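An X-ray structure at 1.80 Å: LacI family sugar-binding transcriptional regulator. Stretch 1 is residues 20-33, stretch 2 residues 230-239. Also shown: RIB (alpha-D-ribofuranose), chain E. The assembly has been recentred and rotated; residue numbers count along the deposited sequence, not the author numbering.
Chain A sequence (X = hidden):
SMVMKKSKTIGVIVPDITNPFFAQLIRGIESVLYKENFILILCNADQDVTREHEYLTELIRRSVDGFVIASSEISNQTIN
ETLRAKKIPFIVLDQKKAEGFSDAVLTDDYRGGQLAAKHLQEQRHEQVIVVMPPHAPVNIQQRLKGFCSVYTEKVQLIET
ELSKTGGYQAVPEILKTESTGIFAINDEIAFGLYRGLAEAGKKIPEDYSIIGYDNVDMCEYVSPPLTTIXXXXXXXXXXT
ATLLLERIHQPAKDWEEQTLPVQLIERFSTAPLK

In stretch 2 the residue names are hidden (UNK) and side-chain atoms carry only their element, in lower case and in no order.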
# COMPACT_ATOMS: atom_id res chain seq x y z
N PRO A 20 -2.97 0.36 2.98
CA PRO A 20 -1.68 0.54 3.69
C PRO A 20 -1.63 -0.21 5.03
O PRO A 20 -0.55 -0.58 5.47
CB PRO A 20 -1.57 2.05 3.92
CG PRO A 20 -2.65 2.67 3.15
CD PRO A 20 -3.62 1.65 2.65
N PHE A 21 -2.78 -0.41 5.68
CA PHE A 21 -2.82 -1.21 6.91
C PHE A 21 -2.21 -2.59 6.70
O PHE A 21 -1.36 -3.02 7.50
CB PHE A 21 -4.23 -1.35 7.46
CG PHE A 21 -4.31 -2.19 8.69
CD1 PHE A 21 -4.02 -1.64 9.91
CD2 PHE A 21 -4.62 -3.53 8.62
CE1 PHE A 21 -4.05 -2.41 11.07
CE2 PHE A 21 -4.62 -4.31 9.76
CZ PHE A 21 -4.35 -3.73 11.00
N PHE A 22 -2.64 -3.31 5.67
CA PHE A 22 -2.18 -4.70 5.49
C PHE A 22 -0.79 -4.73 4.89
O PHE A 22 -0.05 -5.65 5.14
CB PHE A 22 -3.13 -5.50 4.65
CG PHE A 22 -4.44 -5.74 5.33
CD1 PHE A 22 -4.49 -6.50 6.48
CD2 PHE A 22 -5.58 -5.13 4.89
CE1 PHE A 22 -5.68 -6.67 7.13
CE2 PHE A 22 -6.76 -5.32 5.50
CZ PHE A 22 -6.82 -6.09 6.64
N ALA A 23 -0.42 -3.69 4.18
CA ALA A 23 0.97 -3.62 3.71
C ALA A 23 1.95 -3.50 4.87
O ALA A 23 3.01 -4.14 4.86
CB ALA A 23 1.15 -2.48 2.70
N GLN A 24 1.59 -2.70 5.88
CA GLN A 24 2.45 -2.52 7.04
C GLN A 24 2.42 -3.75 7.92
O GLN A 24 3.42 -4.09 8.54
CB GLN A 24 2.04 -1.29 7.83
CG GLN A 24 2.45 0.02 7.21
CD GLN A 24 3.96 0.24 7.17
OE1 GLN A 24 4.74 -0.51 7.75
NE2 GLN A 24 4.37 1.29 6.48
N LEU A 25 1.28 -4.42 7.99
CA LEU A 25 1.24 -5.76 8.64
C LEU A 25 2.26 -6.70 8.03
O LEU A 25 3.05 -7.41 8.75
CB LEU A 25 -0.19 -6.32 8.57
CG LEU A 25 -0.43 -7.70 9.19
CD1 LEU A 25 -0.26 -7.63 10.69
CD2 LEU A 25 -1.85 -8.15 8.85
N ILE A 26 2.29 -6.77 6.71
CA ILE A 26 3.22 -7.63 6.02
C ILE A 26 4.69 -7.23 6.33
O ILE A 26 5.49 -8.09 6.64
CB ILE A 26 2.94 -7.70 4.51
CG1 ILE A 26 1.67 -8.54 4.25
CG2 ILE A 26 4.11 -8.29 3.75
CD1 ILE A 26 0.96 -8.16 2.98
N ARG A 27 5.04 -5.96 6.25
CA ARG A 27 6.39 -5.54 6.68
C ARG A 27 6.75 -5.99 8.09
O ARG A 27 7.88 -6.39 8.35
CB ARG A 27 6.50 -4.00 6.63
CG ARG A 27 6.51 -3.46 5.25
CD ARG A 27 6.87 -1.98 5.22
NE ARG A 27 8.20 -1.73 5.77
CZ ARG A 27 8.46 -1.19 6.96
NH1 ARG A 27 7.50 -0.81 7.80
NH2 ARG A 27 9.72 -1.02 7.31
N GLY A 28 5.80 -5.87 9.00
CA GLY A 28 5.99 -6.33 10.38
C GLY A 28 6.35 -7.80 10.41
O GLY A 28 7.33 -8.19 11.02
N ILE A 29 5.58 -8.61 9.70
CA ILE A 29 5.86 -10.05 9.60
C ILE A 29 7.19 -10.32 8.91
O ILE A 29 8.01 -11.13 9.42
CB ILE A 29 4.73 -10.76 8.82
CG1 ILE A 29 3.43 -10.74 9.60
CG2 ILE A 29 5.12 -12.19 8.41
CD1 ILE A 29 2.19 -11.01 8.72
N GLU A 30 7.41 -9.66 7.78
CA GLU A 30 8.62 -9.85 6.98
C GLU A 30 9.85 -9.58 7.84
O GLU A 30 10.90 -10.22 7.68
CB GLU A 30 8.68 -8.89 5.79
CG GLU A 30 7.89 -9.25 4.55
CD GLU A 30 8.70 -10.10 3.58
OE1 GLU A 30 9.05 -9.61 2.48
OE2 GLU A 30 9.00 -11.27 3.93
N SER A 31 9.73 -8.60 8.73
CA SER A 31 10.89 -8.17 9.53
C SER A 31 11.37 -9.27 10.44
O SER A 31 12.55 -9.36 10.76
CB SER A 31 10.59 -6.91 10.34
OG SER A 31 9.61 -7.10 11.34
N VAL A 32 10.43 -10.08 10.92
CA VAL A 32 10.75 -11.20 11.81
C VAL A 32 11.23 -12.41 11.02
O VAL A 32 12.31 -12.97 11.31
CB VAL A 32 9.55 -11.51 12.72
CG1 VAL A 32 9.69 -12.85 13.43
CG2 VAL A 32 9.41 -10.41 13.74
N LEU A 33 10.47 -12.78 9.99
CA LEU A 33 10.83 -13.89 9.11
C LEU A 33 12.23 -13.79 8.52
O LEU A 33 12.94 -14.78 8.51
CB LEU A 33 9.82 -14.06 7.95
CG LEU A 33 8.36 -14.34 8.38
CD1 LEU A 33 7.54 -14.68 7.14
CD2 LEU A 33 8.22 -15.45 9.42
N UNK A 230 -5.14 4.93 16.52
CA UNK A 230 -3.97 4.24 16.03
C UNK A 230 -3.93 2.78 16.48
O UNK A 230 -4.00 2.48 17.66
c UNK A 230 -2.68 4.93 16.51
N UNK A 231 -3.79 1.89 15.50
CA UNK A 231 -3.44 0.49 15.73
C UNK A 231 -1.95 0.31 15.54
O UNK A 231 -1.41 0.86 14.61
c UNK A 231 -5.63 -0.50 14.80
n UNK A 231 -6.88 -1.54 13.00
c UNK A 231 -4.11 -0.44 14.71
c UNK A 231 -6.15 -1.73 14.10
o UNK A 231 -5.86 -2.86 14.53
N UNK A 232 -1.31 -0.52 16.39
CA UNK A 232 0.12 -0.76 16.29
C UNK A 232 0.42 -1.87 15.31
O UNK A 232 0.79 -2.97 15.72
c UNK A 232 -1.88 -1.02 17.65
c UNK A 232 0.51 -1.13 17.74
c UNK A 232 -0.73 -1.76 18.30
N UNK A 233 0.25 -1.56 14.03
CA UNK A 233 0.18 -2.59 12.99
C UNK A 233 1.50 -3.22 12.68
O UNK A 233 1.55 -4.44 12.46
c UNK A 233 -0.69 -3.33 10.73
c UNK A 233 -0.54 -2.15 11.66
c UNK A 233 0.15 -0.97 10.96
N UNK A 234 2.57 -2.44 12.70
CA UNK A 234 3.92 -3.01 12.48
C UNK A 234 4.18 -4.00 13.58
O UNK A 234 4.58 -5.15 13.32
c UNK A 234 8.57 -3.16 12.60
c UNK A 234 8.81 -3.40 11.27
c UNK A 234 7.80 -3.17 10.35
c UNK A 234 6.33 -2.41 12.09
c UNK A 234 5.01 -1.92 12.51
c UNK A 234 6.56 -2.69 10.78
c UNK A 234 7.32 -2.69 13.01
N UNK A 235 3.90 -3.56 14.81
CA UNK A 235 4.10 -4.40 15.98
C UNK A 235 3.17 -5.59 16.00
O UNK A 235 3.54 -6.65 16.49
c UNK A 235 3.69 -3.62 19.76
c UNK A 235 4.17 -4.37 18.53
o UNK A 235 3.38 -2.43 19.70
n UNK A 235 3.63 -4.31 20.87
c UNK A 235 3.90 -3.59 17.24
N UNK A 236 1.95 -5.43 15.50
CA UNK A 236 1.04 -6.57 15.33
C UNK A 236 1.65 -7.62 14.41
O UNK A 236 1.60 -8.82 14.74
c UNK A 236 -0.30 -6.08 14.78
c UNK A 236 -1.36 -7.11 14.45
c UNK A 236 -2.57 -6.36 13.87
c UNK A 236 -1.70 -7.95 15.67
N UNK A 237 2.26 -7.19 13.29
CA UNK A 237 2.89 -8.11 12.36
C UNK A 237 4.11 -8.78 12.98
O UNK A 237 4.32 -9.98 12.81
N UNK A 238 4.93 -8.02 13.71
CA UNK A 238 6.07 -8.63 14.39
C UNK A 238 5.65 -9.68 15.43
O UNK A 238 6.22 -10.79 15.49
c UNK A 238 6.93 -7.56 15.05
n UNK A 238 9.98 -5.96 14.13
o UNK A 238 8.61 -5.37 15.79
c UNK A 238 7.68 -6.70 14.04
c UNK A 238 8.80 -5.94 14.72
N UNK A 239 4.69 -9.33 16.26
CA UNK A 239 4.24 -10.20 17.32
C UNK A 239 3.59 -11.48 16.77
O UNK A 239 3.80 -12.58 17.28
o UNK A 239 3.72 -8.24 18.70
c UNK A 239 2.87 -10.37 19.42
c UNK A 239 3.22 -9.49 18.22
O5 RIB E . -8.10 -0.59 7.59
C5 RIB E . -8.29 -1.96 7.25
C4 RIB E . -9.15 -2.50 8.31
O4 RIB E . -9.59 -3.86 8.08
C3 RIB E . -8.18 -2.30 9.45
O3 RIB E . -8.87 -1.38 10.30
C2 RIB E . -7.98 -3.75 9.91
O2 RIB E . -8.10 -3.88 11.31
C1 RIB E . -8.90 -4.64 9.07
O1 RIB E . -9.70 -5.50 9.87

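Position 230 carries one side-chain carbon and nothing beyond it, and it lies out of reach of stretch 1; a lone CB identifies Ala230.

Position 231 has three carbons in a chain, the third bearing one oxygen and one nitrogen, a terminal amide two carbons beyond CB; the amide nitrogen lies against the Phe21 ring. This is Gln231. Its NE2 lies 3.5 Å from Phe21 CE1 and donates a hydrogen bond to ribose O2 (NE2 to O2 3.1 Å, angle 174°).

At 232, three carbons close a ring onto the backbone nitrogen, which only proline does. Pro232 points away from stretch 1 and occupies the N-cap position of the following helix.

Position 233 shows three carbons, forked at CB, and they touch Phe21, Gln24 and Leu25. With no further atoms this is Val233, chi1 61° (p). Its CG2 sits 3.3 Å from Phe21 O and 3.8 Å from the centroid of the Phe21 ring, 22° off the normal, a CH-pi contact over one face; ribose C2 covers the opposite face. CG1 meets Gln24 CB at 3.7 Å.

Position 234 has one carbon followed by a six-carbon ring without a hydroxyl, a knob among Gln24, Arg27, Gly28 and Ser31: Phe234. Gly28 CA lies over the ring face, 4.0 Å from the centroid, and Arg27 NH1 approaches CE1 obliquely at 3.5 Å while donating a hydrogen bond to Gln24 OE1 (2.8 Å).

Position 235 again ends in an amide on its third carbon, hence Gln235, whose CA-to-CB bond points away and which makes no contact with stretch 1.

Four carbons forked at the second, touching Phe21 and Leu25, define 236 as Leu236; its CG is 4.0 Å from Leu25 CD1.

Position 237 has no side-chain atoms, and its CA is 4.1 Å from Gly28 CA; it is Gly237. An ideal CB here would stand 2.3 Å from Leu25 O, a clash.

Position 238 has three carbons, the last carrying oxygen and nitrogen, and the nitrogen meets the Ser31 hydroxyl: Gln238. Its NE2 donates to Ser31 OG (3.0 Å, 158°), and Ser31 OG in turn donates to Gly28 O (2.5 Å).

At 239, CB carries one oxygen and one carbon, giving Thr239, whose CA-to-CB bond points away from stretch 1; its OG1 donates to Gln235 O at 2.7 Å.

The helices cross at -41° with axes 6.6 Å apart, a close approach permitted by the facing glycines. An ideal CB on Gly28 would also clash, 2.3 Å from Phe234 O; without it, Gly28 CA makes a CA-H...O contact to that oxygen at 3.5 Å. Val233 packs against Phe21, Gln24 and Leu25 before the glycine pair, while the Phe234 ring lies over Gly28 among Gln24, Arg27 and Ser31. The Gln238–Ser31 hydrogen bond adds a polar tie, and 644 Å² is buried in all.

Stretch 2 (230-239) AQPVFQLGQT
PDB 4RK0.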